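Local coordinates for protein L-fuculose phosphate aldolase (Streptococcus pneumoniae, PDB 4C24) that binds zinc and belongs to the class II aldolase and adducin family, forming an assembly of four copies of the chain, at residues 8-13 / 60-65; 33-38 / 167-172; 105-110 / 181-186; 121-126 / 176-181. One frame throughout, in Å; residues are numbered along the deposited sequence.

Interaction 1 of 4, residues 8-13 / 60-65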
loop_
_atom_site.group_PDB
_atom_site.type_symbol
_atom_site.label_atom_id
_atom_site.label_comp_id
_atom_site.label_asym_id
_atom_site.label_seq_id
_atom_site.Cartn_x
_atom_site.Cartn_y
_atom_site.Cartn_z
ATOM N N ASP A 8 3.872 33.359 -7.147
ATOM C CA ASP A 8 3.212 32.238 -7.803
ATOM C C ASP A 8 4.122 31.003 -7.810
ATOM O O ASP A 8 3.715 29.945 -7.325
ATOM C CB ASP A 8 2.752 32.610 -9.217
ATOM N N VAL A 9 5.358 31.162 -8.292
ATOM C CA VAL A 9 6.281 30.012 -8.361
ATOM C C VAL A 9 6.608 29.428 -6.985
ATOM O O VAL A 9 6.660 28.212 -6.841
ATOM C CB VAL A 9 7.568 30.262 -9.204
ATOM C CG1 VAL A 9 7.228 30.849 -10.567
ATOM C CG2 VAL A 9 8.579 31.127 -8.468
ATOM N N LYS A 10 6.800 30.262 -5.974
ATOM C CA LYS A 10 7.083 29.789 -4.622
ATOM C C LYS A 10 5.944 28.949 -4.039
ATOM O O LYS A 10 6.156 27.870 -3.466
ATOM C CB LYS A 10 7.434 30.958 -3.708
ATOM C CG LYS A 10 8.709 31.688 -4.111
ATOM C CD LYS A 10 8.996 32.814 -3.136
ATOM C CE LYS A 10 10.325 33.483 -3.445
ATOM N NZ LYS A 10 10.615 34.570 -2.466
ATOM N N GLN A 11 4.723 29.452 -4.206
ATOM C CA GLN A 11 3.545 28.753 -3.730
ATOM C C GLN A 11 3.401 27.417 -4.426
ATOM O O GLN A 11 2.976 26.432 -3.797
ATOM C CB GLN A 11 2.291 29.570 -3.998
ATOM C CG GLN A 11 2.193 30.847 -3.195
ATOM C CD GLN A 11 1.090 31.741 -3.728
ATOM O OE1 GLN A 11 1.067 32.071 -4.913
ATOM N NE2 GLN A 11 0.158 32.109 -2.863
ATOM N N GLU A 12 3.732 27.400 -5.722
ATOM C CA GLU A 12 3.632 26.186 -6.518
ATOM C C GLU A 12 4.623 25.132 -6.047
ATOM O O GLU A 12 4.261 23.959 -5.946
ATOM C CB GLU A 12 3.736 26.449 -8.017
ATOM C CG GLU A 12 3.292 25.262 -8.866
ATOM C CD GLU A 12 3.346 25.520 -10.362
ATOM O OE1 GLU A 12 4.370 26.046 -10.857
ATOM O OE2 GLU A 12 2.360 25.182 -11.047
ATOM N N LEU A 13 5.846 25.530 -5.714
ATOM C CA LEU A 13 6.803 24.578 -5.120
ATOM C C LEU A 13 6.252 23.934 -3.865
ATOM O O LEU A 13 6.357 22.743 -3.666
ATOM C CB LEU A 13 8.125 25.255 -4.803
ATOM C CG LEU A 13 8.939 25.633 -6.015
ATOM C CD1 LEU A 13 10.043 26.566 -5.607
ATOM C CD2 LEU A 13 9.555 24.403 -6.667
ATOM N N ILE A 60 11.645 29.268 0.834
ATOM C CA ILE A 60 12.113 29.013 -0.559
ATOM C C ILE A 60 13.349 29.852 -0.808
ATOM O O ILE A 60 13.444 31.016 -0.413
ATOM C CB ILE A 60 11.031 29.254 -1.655
ATOM C CG1 ILE A 60 9.801 28.371 -1.401
ATOM C CG2 ILE A 60 11.590 29.071 -3.088
ATOM C CD1 ILE A 60 10.071 26.878 -1.485
ATOM N N VAL A 61 14.339 29.225 -1.431
ATOM C CA VAL A 61 15.590 29.882 -1.704
ATOM C C VAL A 61 15.671 30.174 -3.186
ATOM O O VAL A 61 15.314 29.329 -4.023
ATOM C CB VAL A 61 16.811 29.029 -1.266
ATOM C CG1 VAL A 61 18.098 29.738 -1.630
ATOM C CG2 VAL A 61 16.787 28.737 0.232
ATOM N N VAL A 62 16.121 31.382 -3.516
ATOM C CA VAL A 62 16.217 31.776 -4.918
ATOM C C VAL A 62 17.684 32.025 -5.205
ATOM O O VAL A 62 18.387 32.676 -4.438
ATOM C CB VAL A 62 15.383 33.044 -5.221
ATOM C CG1 VAL A 62 15.466 33.406 -6.700
ATOM C CG2 VAL A 62 13.942 32.775 -4.821
ATOM N N MET A 63 18.158 31.457 -6.308
ATOM C CA MET A 63 19.549 31.487 -6.669
ATOM C C MET A 63 19.728 31.955 -8.093
ATOM O O MET A 63 18.884 31.690 -8.926
ATOM C CB MET A 63 20.010 30.045 -6.663
ATOM C CG MET A 63 21.268 29.772 -5.910
ATOM S SD MET A 63 21.337 27.980 -6.035
ATOM C CE MET A 63 20.583 27.548 -4.472
ATOM N N ASP A 64 20.851 32.595 -8.390
ATOM C CA ASP A 64 21.193 32.905 -9.772
ATOM C C ASP A 64 21.863 31.686 -10.457
ATOM O O ASP A 64 22.061 30.654 -9.831
ATOM C CB ASP A 64 22.014 34.201 -9.869
ATOM C CG ASP A 64 23.480 34.035 -9.491
ATOM O OD1 ASP A 64 23.959 32.891 -9.247
ATOM O OD2 ASP A 64 24.195 35.067 -9.452
ATOM N N ILE A 65 22.177 31.838 -11.734
ATOM C CA ILE A 65 22.608 30.684 -12.551
ATOM C C ILE A 65 23.939 30.122 -12.071
ATOM O O ILE A 65 24.252 28.967 -12.385
ATOM C CB ILE A 65 22.670 31.015 -14.058
ATOM C CG1 ILE A 65 22.738 29.732 -14.896
ATOM C CG2 ILE A 65 23.866 31.910 -14.381
ATOM C CD1 ILE A 65 21.502 28.891 -14.803
HETATM O O HOH W 1 11.733 32.989 -0.141
#
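The aliphatic shaft of K10 and the branched side chain of I60 slide past each other in opposite directions, with K10 CG 4.0 Å from I60 CG2. I60 carries its CG2 methyl anti to the backbone N and its CG1 arm anti to the carbonyl carbon (chi1 -58°), which spreads two branches toward the helix. I60 CG2 touches L13 CD1 as well as K10 CG, 3.9 Å from L13 CD1, and I60 CD1 reaches L13 CD1 at 4.1 Å and L13 CB at 4.2 Å. K10 stays extended beyond CG, and its far end crosses the V62 side chain at about a right angle, K10 CE standing 3.9 Å from V62 CG2; on the lysine, CB, CG and CE make the apolar contacts. The contact sets the first long helix, 7-22, against the sheet of this AraD-like fold, at the start of strand 61-64. Strand 42-45 adds A44, which touches both L13 and I60, and L33 of strand 32-37 touches L13. Past the apolar patch the lysine turns polar: its ammonium forms a salt bridge with E71 on strand 69-71, which probably favours its charged form, and it also gives a hydrogen bond to a water, K10 NZ to water O 3.0 Å. That water in turn donates to the backbone carbonyl of I60, water O to I60 O 2.6 Å, bridging the helix and the residue just before strand 61-64 where no direct hydrogen bond joins them.

Interaction 2 of 4, residues 33-38 / 167-172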
loop_
_atom_site.group_PDB
_atom_site.type_symbol
_atom_site.label_atom_id
_atom_site.label_comp_id
_atom_site.label_asym_id
_atom_site.label_seq_id
_atom_site.Cartn_x
_atom_site.Cartn_y
_atom_site.Cartn_z
ATOM N N LEU A 33 12.421 20.193 -4.800
ATOM C CA LEU A 33 11.793 20.658 -6.017
ATOM C C LEU A 33 12.387 22.004 -6.362
ATOM O O LEU A 33 12.748 22.795 -5.472
ATOM C CB LEU A 33 10.275 20.861 -5.853
ATOM C CG LEU A 33 9.448 19.670 -5.387
ATOM C CD1 LEU A 33 9.532 19.468 -3.869
ATOM C CD2 LEU A 33 8.008 19.775 -5.841
ATOM N N SER A 34 12.420 22.279 -7.654
ATOM C CA SER A 34 12.859 23.570 -8.124
ATOM C C SER A 34 12.150 23.961 -9.403
ATOM O O SER A 34 11.576 23.122 -10.121
ATOM C CB SER A 34 14.366 23.545 -8.359
ATOM O OG SER A 34 14.666 22.825 -9.531
ATOM N N VAL A 35 12.169 25.276 -9.648
ATOM C CA VAL A 35 11.759 25.825 -10.926
ATOM C C VAL A 35 12.807 26.824 -11.371
ATOM O O VAL A 35 13.455 27.477 -10.549
ATOM C CB VAL A 35 10.382 26.549 -10.889
ATOM C CG1 VAL A 35 9.234 25.548 -10.922
ATOM C CG2 VAL A 35 10.294 27.513 -9.706
ATOM N N PHE A 36 12.962 26.937 -12.683
ATOM C CA PHE A 36 13.875 27.901 -13.279
ATOM C C PHE A 36 13.095 28.886 -14.135
ATOM O O PHE A 36 12.329 28.495 -15.012
ATOM C CB PHE A 36 14.925 27.175 -14.133
ATOM C CG PHE A 36 16.097 28.041 -14.506
ATOM C CD1 PHE A 36 17.022 28.426 -13.539
ATOM C CD2 PHE A 36 16.270 28.479 -15.814
ATOM C CE1 PHE A 36 18.106 29.231 -13.872
ATOM C CE2 PHE A 36 17.359 29.279 -16.151
ATOM C CZ PHE A 36 18.261 29.661 -15.178
ATOM N N ASP A 37 13.294 30.175 -13.859
ATOM C CA ASP A 37 12.678 31.238 -14.639
ATOM C C ASP A 37 13.708 31.614 -15.697
ATOM O O ASP A 37 14.777 32.145 -15.354
ATOM C CB ASP A 37 12.372 32.401 -13.685
ATOM C CG ASP A 37 11.687 33.572 -14.360
ATOM O OD1 ASP A 37 11.955 33.871 -15.541
ATOM O OD2 ASP A 37 10.864 34.217 -13.663
ATOM N N ARG A 38 13.418 31.322 -16.967
ATOM C CA ARG A 38 14.377 31.572 -18.067
ATOM C C ARG A 38 14.612 33.042 -18.399
ATOM O O ARG A 38 15.695 33.411 -18.851
ATOM C CB ARG A 38 13.961 30.846 -19.349
ATOM C CG ARG A 38 14.004 29.339 -19.243
ATOM C CD ARG A 38 15.409 28.823 -19.441
ATOM N NE ARG A 38 15.437 27.409 -19.123
ATOM C CZ ARG A 38 16.535 26.677 -19.021
ATOM N NH1 ARG A 38 17.729 27.221 -19.231
ATOM N NH2 ARG A 38 16.424 25.391 -18.708
ATOM N N GLN A 167 8.797 20.860 -18.432
ATOM C CA GLN A 167 8.515 22.275 -18.715
ATOM C C GLN A 167 7.938 23.035 -17.526
ATOM O O GLN A 167 8.081 24.262 -17.443
ATOM C CB GLN A 167 7.580 22.396 -19.910
ATOM N N ASN A 168 7.256 22.325 -16.638
ATOM C CA ASN A 168 6.672 22.911 -15.433
ATOM C C ASN A 168 6.486 21.842 -14.371
ATOM O O ASN A 168 6.726 20.651 -14.636
ATOM C CB ASN A 168 5.347 23.621 -15.761
ATOM C CG ASN A 168 4.369 22.727 -16.494
ATOM O OD1 ASN A 168 4.240 21.545 -16.190
ATOM N ND2 ASN A 168 3.677 23.289 -17.464
ATOM N N LEU A 169 6.084 22.251 -13.176
ATOM C CA LEU A 169 5.998 21.335 -12.035
ATOM C C LEU A 169 4.910 20.296 -12.188
ATOM O O LEU A 169 5.102 19.156 -11.782
ATOM C CB LEU A 169 5.820 22.062 -10.711
ATOM C CG LEU A 169 7.074 22.714 -10.169
ATOM C CD1 LEU A 169 6.677 23.681 -9.069
ATOM C CD2 LEU A 169 8.085 21.701 -9.624
ATOM N N LEU A 170 3.759 20.680 -12.736
ATOM C CA LEU A 170 2.712 19.687 -13.005
ATOM C C LEU A 170 3.248 18.515 -13.845
ATOM O O LEU A 170 3.046 17.357 -13.476
ATOM C CB LEU A 170 1.489 20.339 -13.671
ATOM C CG LEU A 170 0.249 19.459 -13.885
ATOM C CD1 LEU A 170 -1.025 20.286 -13.766
ATOM C CD2 LEU A 170 0.310 18.779 -15.239
ATOM N N ASN A 171 3.942 18.826 -14.936
ATOM C CA ASN A 171 4.501 17.803 -15.822
ATOM C C ASN A 171 5.651 17.062 -15.151
ATOM O O ASN A 171 5.738 15.835 -15.277
ATOM C CB ASN A 171 4.949 18.380 -17.171
ATOM C CG ASN A 171 3.807 18.971 -17.980
ATOM O OD1 ASN A 171 2.645 18.918 -17.588
ATOM N ND2 ASN A 171 4.144 19.537 -19.126
ATOM N N ALA A 172 6.517 17.773 -14.427
ATOM C CA ALA A 172 7.591 17.095 -13.668
ATOM C C ALA A 172 6.998 16.101 -12.663
ATOM O O ALA A 172 7.476 14.971 -12.526
ATOM C CB ALA A 172 8.502 18.089 -12.971
#
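L169 lays its isobutyl group across the V35 side chain at about a right angle, V35 CG1 sitting 3.6 Å from L169 CG and 3.7 Å from L169 CD1. The methyl used, V35 CG1, is anti to the carbonyl carbon (chi1 -79°), and it touches the leucine at its branch point. The other leucine methyl turns toward the strand backbone: L169 CD2 is 3.8 Å from S34 O and, farther along, 4.2 Å from L33 CD2. One leucine therefore spans three consecutive residues of strand 32-37, meeting the side chains of L33 and V35, which point toward the helix, and the carbonyl of S34 between them. S34 directs its own side chain away, to Y87 and H83. This is helix-on-sheet packing in the AraD-like fold, made by the first turn of helix 169-192. N168 is the N-cap of that helix: N171 N donates to N168 OD1 at 3.0 Å, with an N-H...O angle of 162°, and the donor lies nearly on the extension of the amide C=O bond. Y16 of helix 7-22 and A95 of strand 95-99 also touch L169. Since no hydrogen bond links the two segments, their cohesion here is apolar, resting on shape and burial, while the capping bond from N171 N to N168 OD1 lies within 167-172.

Interaction 3 of 4, residues 105-110 / 181-186. With SO4 (sulfate ion), chain D; SO4 (sulfate ion), chain B.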
loop_
_atom_site.group_PDB
_atom_site.type_symbol
_atom_site.label_atom_id
_atom_site.label_comp_id
_atom_site.label_asym_id
_atom_site.label_seq_id
_atom_site.Cartn_x
_atom_site.Cartn_y
_atom_site.Cartn_z
ATOM N N THR A 105 13.616 3.623 -6.726
ATOM C CA THR A 105 14.790 3.578 -5.872
ATOM C C THR A 105 15.296 2.148 -5.753
ATOM O O THR A 105 16.504 1.961 -5.692
ATOM C CB THR A 105 14.481 4.183 -4.508
ATOM O OG1 THR A 105 14.104 5.539 -4.728
ATOM C CG2 THR A 105 15.694 4.145 -3.589
ATOM N N VAL A 106 14.388 1.169 -5.737
ATOM C CA VAL A 106 14.811 -0.263 -5.848
ATOM C C VAL A 106 15.731 -0.455 -7.043
ATOM O O VAL A 106 16.857 -1.018 -6.920
ATOM C CB VAL A 106 13.597 -1.190 -5.940
ATOM C CG1 VAL A 106 14.025 -2.618 -6.341
ATOM C CG2 VAL A 106 12.894 -1.170 -4.606
ATOM N N LEU A 107 15.268 -0.018 -8.204
ATOM C CA LEU A 107 16.106 -0.128 -9.404
ATOM C C LEU A 107 17.425 0.616 -9.216
ATOM O O LEU A 107 18.480 0.134 -9.574
ATOM C CB LEU A 107 15.359 0.352 -10.629
ATOM C CG LEU A 107 14.228 -0.588 -11.035
ATOM C CD1 LEU A 107 13.489 0.016 -12.221
ATOM C CD2 LEU A 107 14.789 -1.981 -11.462
ATOM N N ALA A 108 17.388 1.806 -8.619
ATOM C CA ALA A 108 18.588 2.577 -8.376
ATOM C C ALA A 108 19.569 1.844 -7.464
ATOM O O ALA A 108 20.778 2.005 -7.608
ATOM C CB ALA A 108 18.174 3.904 -7.721
ATOM N N CYS A 109 19.057 1.102 -6.485
ATOM C CA CYS A 109 19.930 0.392 -5.554
ATOM C C CYS A 109 20.522 -0.868 -6.148
ATOM O O CYS A 109 21.548 -1.336 -5.662
ATOM C CB CYS A 109 19.243 0.126 -4.218
ATOM S SG CYS A 109 18.831 1.653 -3.335
ATOM N N LEU A 110 19.848 -1.401 -7.159
ATOM C CA LEU A 110 20.388 -2.501 -7.976
ATOM C C LEU A 110 21.307 -1.943 -9.038
ATOM O O LEU A 110 22.019 -2.703 -9.715
ATOM C CB LEU A 110 19.249 -3.240 -8.661
ATOM C CG LEU A 110 18.315 -4.012 -7.758
ATOM C CD1 LEU A 110 16.957 -4.181 -8.424
ATOM C CD2 LEU A 110 18.928 -5.351 -7.355
ATOM N N TYR A 181 5.519 4.378 -11.337
ATOM C CA TYR A 181 4.570 3.347 -11.690
ATOM C C TYR A 181 5.245 2.321 -12.603
ATOM O O TYR A 181 5.092 1.122 -12.379
ATOM C CB TYR A 181 3.355 3.982 -12.368
ATOM C CG TYR A 181 2.392 3.007 -12.977
ATOM C CD1 TYR A 181 1.441 2.374 -12.202
ATOM C CD2 TYR A 181 2.422 2.733 -14.353
ATOM C CE1 TYR A 181 0.544 1.470 -12.756
ATOM C CE2 TYR A 181 1.542 1.832 -14.927
ATOM C CZ TYR A 181 0.593 1.207 -14.133
ATOM O OH TYR A 181 -0.282 0.310 -14.698
ATOM N N CYS A 182 5.947 2.815 -13.606
ATOM C CA CYS A 182 6.624 1.925 -14.563
ATOM C C CYS A 182 7.670 1.111 -13.833
ATOM O O CYS A 182 7.830 -0.096 -14.140
ATOM C CB CYS A 182 7.254 2.706 -15.708
ATOM S SG CYS A 182 6.030 3.331 -16.866
ATOM N N ALA A 183 8.404 1.731 -12.913
ATOM C CA ALA A 183 9.429 0.984 -12.157
ATOM C C ALA A 183 8.788 -0.140 -11.384
ATOM O O ALA A 183 9.301 -1.261 -11.299
ATOM C CB ALA A 183 10.215 1.901 -11.231
ATOM N N LYS A 184 7.672 0.165 -10.745
ATOM C CA LYS A 184 6.927 -0.817 -9.982
ATOM C C LYS A 184 6.448 -1.971 -10.867
ATOM O O LYS A 184 6.638 -3.130 -10.508
ATOM C CB LYS A 184 5.757 -0.140 -9.228
ATOM C CG LYS A 184 5.002 -1.142 -8.359
ATOM C CD LYS A 184 3.968 -0.424 -7.520
ATOM C CE LYS A 184 3.218 -1.395 -6.638
ATOM N NZ LYS A 184 2.316 -0.610 -5.725
ATOM N N ILE A 185 5.829 -1.659 -12.004
ATOM C CA ILE A 185 5.351 -2.692 -12.916
ATOM C C ILE A 185 6.537 -3.571 -13.321
ATOM O O ILE A 185 6.417 -4.802 -13.319
ATOM C CB ILE A 185 4.671 -2.097 -14.164
ATOM C CG1 ILE A 185 3.382 -1.330 -13.780
ATOM C CG2 ILE A 185 4.397 -3.157 -15.234
ATOM C CD1 ILE A 185 2.355 -2.178 -13.083
ATOM N N TYR A 186 7.647 -2.933 -13.656
ATOM C CA TYR A 186 8.822 -3.693 -14.156
ATOM C C TYR A 186 9.336 -4.615 -13.066
ATOM O O TYR A 186 9.637 -5.810 -13.324
ATOM C CB TYR A 186 9.901 -2.736 -14.587
ATOM C CG TYR A 186 11.165 -3.382 -15.102
ATOM C CD1 TYR A 186 11.125 -4.228 -16.179
ATOM C CD2 TYR A 186 12.381 -3.109 -14.514
ATOM C CE1 TYR A 186 12.294 -4.779 -16.657
ATOM C CE2 TYR A 186 13.561 -3.658 -14.976
ATOM C CZ TYR A 186 13.499 -4.485 -16.055
ATOM O OH TYR A 186 14.677 -5.046 -16.517
HETATM S S SO4 D . 4.347 1.133 -2.805
HETATM O O1 SO4 D . 5.328 2.184 -2.473
HETATM O O2 SO4 D . 3.057 1.552 -2.207
HETATM O O3 SO4 D . 4.243 1.095 -4.272
HETATM O O4 SO4 D . 4.800 -0.165 -2.261
HETATM S S SO4 B . -0.930 -2.181 -4.735
HETATM O O1 SO4 B . -1.205 -1.438 -5.979
HETATM O O2 SO4 B . -1.356 -1.309 -3.615
HETATM O O3 SO4 B . -1.753 -3.401 -4.777
HETATM O O4 SO4 B . 0.511 -2.504 -4.652
#
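This is apolar helix-to-helix packing, between the short helix 103-110 and the long helix 169-192 of the AraD-like fold, close to the subunit interfaces of the four-chain assembly. L107 carries it alone from its side. With CG anti to the carbonyl carbon (chi1 -70°), it sends CD1 against both A183 and Y186, one turn apart on the facing helix, while CD2 meets Y186 only. L107 CD1 stands 3.9 Å from A183 CB; L107 CA and A183 CA are 7.3 Å apart, the closest CA pair of the two segments. The same methyl sits at the edge of the Y186 ring, near its plane, 4.0 Å from Y186 CD2, and L107 CD2 touches the ring at CD2 and CE2. The tyrosine and leucine side chains cross at about a right angle, the contact being made by the ring's rim. C187, just beyond, adds to the packing on L107, and F192 of the second subunit meets the Y186 ring with planes at about 55°. K184 starts away from segment 105-110, and its extended chain brushes Y103 and ends at two sulfates, probably from the crystallisation liquor. Sulfate is also hydrogen-bonded by K184 of the second and third subunits and by T102 of this chain and of the third. The lysine ammonium bridges the pair: K184 NZ donates to O3 of the chain D sulfate at 3.0 Å and to O4 of the chain B sulfate at 2.8 Å.

Interaction 4 of 4, residues 121-126 / 176-181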
loop_
_atom_site.group_PDB
_atom_site.type_symbol
_atom_site.label_atom_id
_atom_site.label_comp_id
_atom_site.label_asym_id
_atom_site.label_seq_id
_atom_site.Cartn_x
_atom_site.Cartn_y
_atom_site.Cartn_z
ATOM N N ILE A 121 6.367 4.854 -20.070
ATOM C CA ILE A 121 7.691 5.363 -19.789
ATOM C C ILE A 121 8.074 6.438 -20.807
ATOM O O ILE A 121 8.982 7.197 -20.565
ATOM C CB ILE A 121 8.750 4.229 -19.689
ATOM C CG1 ILE A 121 9.979 4.728 -18.917
ATOM C CG2 ILE A 121 9.088 3.615 -21.060
ATOM C CD1 ILE A 121 9.638 5.345 -17.572
ATOM N N ALA A 122 7.413 6.463 -21.963
ATOM C CA ALA A 122 7.675 7.496 -22.977
ATOM C C ALA A 122 7.520 8.944 -22.489
ATOM O O ALA A 122 8.024 9.861 -23.124
ATOM C CB ALA A 122 6.835 7.265 -24.211
ATOM N N VAL A 123 6.877 9.141 -21.344
ATOM C CA VAL A 123 6.929 10.484 -20.744
ATOM C C VAL A 123 8.358 10.911 -20.384
ATOM O O VAL A 123 8.664 12.091 -20.328
ATOM C CB VAL A 123 6.003 10.639 -19.522
ATOM C CG1 VAL A 123 4.558 10.379 -19.918
ATOM C CG2 VAL A 123 6.463 9.771 -18.350
ATOM N N ALA A 124 9.245 9.939 -20.137
ATOM C CA ALA A 124 10.623 10.236 -19.841
ATOM C C ALA A 124 11.579 9.910 -20.993
ATOM O O ALA A 124 12.568 10.598 -21.167
ATOM C CB ALA A 124 11.033 9.512 -18.579
ATOM N N GLY A 125 11.267 8.879 -21.772
ATOM C CA GLY A 125 12.125 8.438 -22.888
ATOM C C GLY A 125 11.908 6.962 -23.148
ATOM O O GLY A 125 10.989 6.367 -22.608
ATOM N N LYS A 126 12.735 6.352 -23.994
ATOM C CA LYS A 126 12.530 4.902 -24.251
ATOM C C LYS A 126 12.908 4.038 -23.057
ATOM O O LYS A 126 12.471 2.887 -22.940
ATOM C CB LYS A 126 13.254 4.438 -25.522
ATOM C CG LYS A 126 14.766 4.455 -25.417
ATOM C CD LYS A 126 15.424 3.805 -26.626
ATOM C CE LYS A 126 16.914 3.718 -26.372
ATOM N NZ LYS A 126 17.603 3.232 -27.618
ATOM N N VAL A 176 7.436 11.931 -12.429
ATOM C CA VAL A 176 7.834 11.180 -11.248
ATOM C C VAL A 176 6.807 10.075 -10.996
ATOM O O VAL A 176 7.132 8.906 -10.784
ATOM C CB VAL A 176 8.008 12.055 -9.976
ATOM C CG1 VAL A 176 8.207 11.172 -8.743
ATOM C CG2 VAL A 176 9.186 13.010 -10.124
ATOM N N GLU A 177 5.541 10.445 -11.025
ATOM C CA GLU A 177 4.499 9.486 -10.785
ATOM C C GLU A 177 4.521 8.339 -11.773
ATOM O O GLU A 177 4.392 7.182 -11.370
ATOM C CB GLU A 177 3.152 10.197 -10.845
ATOM C CG GLU A 177 1.970 9.382 -10.391
ATOM C CD GLU A 177 0.742 10.253 -10.320
ATOM O OE1 GLU A 177 0.195 10.572 -11.389
ATOM O OE2 GLU A 177 0.365 10.626 -9.197
ATOM N N GLU A 178 4.661 8.664 -13.054
ATOM C CA GLU A 178 4.626 7.661 -14.103
ATOM C C GLU A 178 5.873 6.792 -14.094
ATOM O O GLU A 178 5.778 5.573 -14.268
ATOM C CB GLU A 178 4.446 8.307 -15.466
ATOM C CG GLU A 178 3.758 7.392 -16.452
ATOM C CD GLU A 178 2.408 6.900 -15.947
ATOM O OE1 GLU A 178 1.688 7.651 -15.251
ATOM O OE2 GLU A 178 2.065 5.750 -16.249
ATOM N N VAL A 179 7.032 7.400 -13.897
ATOM C CA VAL A 179 8.272 6.592 -13.808
ATOM C C VAL A 179 8.220 5.676 -12.588
ATOM O O VAL A 179 8.608 4.509 -12.661
ATOM C CB VAL A 179 9.537 7.453 -13.797
ATOM C CG1 VAL A 179 10.774 6.591 -13.524
ATOM C CG2 VAL A 179 9.656 8.194 -15.123
ATOM N N GLU A 180 7.709 6.152 -11.457
ATOM C CA GLU A 180 7.581 5.274 -10.303
ATOM C C GLU A 180 6.616 4.103 -10.629
ATOM O O GLU A 180 6.905 2.933 -10.274
ATOM C CB GLU A 180 7.131 6.079 -9.066
ATOM C CG GLU A 180 6.795 5.215 -7.836
ATOM C CD GLU A 180 7.895 4.240 -7.370
ATOM O OE1 GLU A 180 9.070 4.545 -7.573
ATOM O OE2 GLU A 180 7.570 3.239 -6.694
ATOM N N TYR A 181 5.519 4.378 -11.337
ATOM C CA TYR A 181 4.570 3.347 -11.690
ATOM C C TYR A 181 5.245 2.321 -12.603
ATOM O O TYR A 181 5.092 1.122 -12.379
ATOM C CB TYR A 181 3.355 3.982 -12.368
ATOM C CG TYR A 181 2.392 3.007 -12.977
ATOM C CD1 TYR A 181 1.441 2.374 -12.202
ATOM C CD2 TYR A 181 2.422 2.733 -14.353
ATOM C CE1 TYR A 181 0.544 1.470 -12.756
ATOM C CE2 TYR A 181 1.542 1.832 -14.927
ATOM C CZ TYR A 181 0.593 1.207 -14.133
ATOM O OH TYR A 181 -0.282 0.310 -14.698
#
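V179 receives two apolar side chains on its CG2 methyl: I121 CD1 comes to 3.8 Å from V179 CG2, and A124 CB to 3.9 Å from the same methyl. I121 starts out past the helix, but its chain, with CG1 anti to the backbone N (chi1 -160°), carries CD1 over to the valine, which it meets obliquely. A second apolar touch uses the aliphatic part of an acid: V123 CG2 rests 3.8 Å from E178 CB, the two side chains crossing at about a right angle. The contact joins the loop between helix 103-110 and strand 130-131 to the middle of helix 169-192, a helix packed on the sheet of the AraD-like fold, where A154 of strand 154-157 touches both A124 and V179. No hydrogen bond crosses between the segments. Within 121-126, I121 O accepts from both A124 N (2.8 Å) and G125 N (3.1 Å), closing the turn, and A124 CB points toward the helix. The E178 chain bends at chi2 (56°), and in the conformer given its OE1 makes a weak hydrogen bond to T29 of the third subunit.

Overall arrangement
From the N terminus, helix 7-22 returns to strand 61-64 in interaction 1, closing a loop of 46 intervening residues that takes in strands 32-37 and 42-45. Interaction 2 crosses it: strand 32-37, within that loop, meets the start of helix 169-192 far later in the chain. The two touch where L13 meets L33 and where E12 meets L169. Helix 103-110 and then 121-126 are closed by later turns of the same helix, in interactions 3 and 4, which share Y181 and also touch through C182 and I121; interaction 4 closes within the span of interaction 3, and both cross interaction 2. Helix 169-192 thus ties strand 32-37, the 121-126 loop and helix 103-110 in succession, with interactions 1 and 3 centred 30 Å apart.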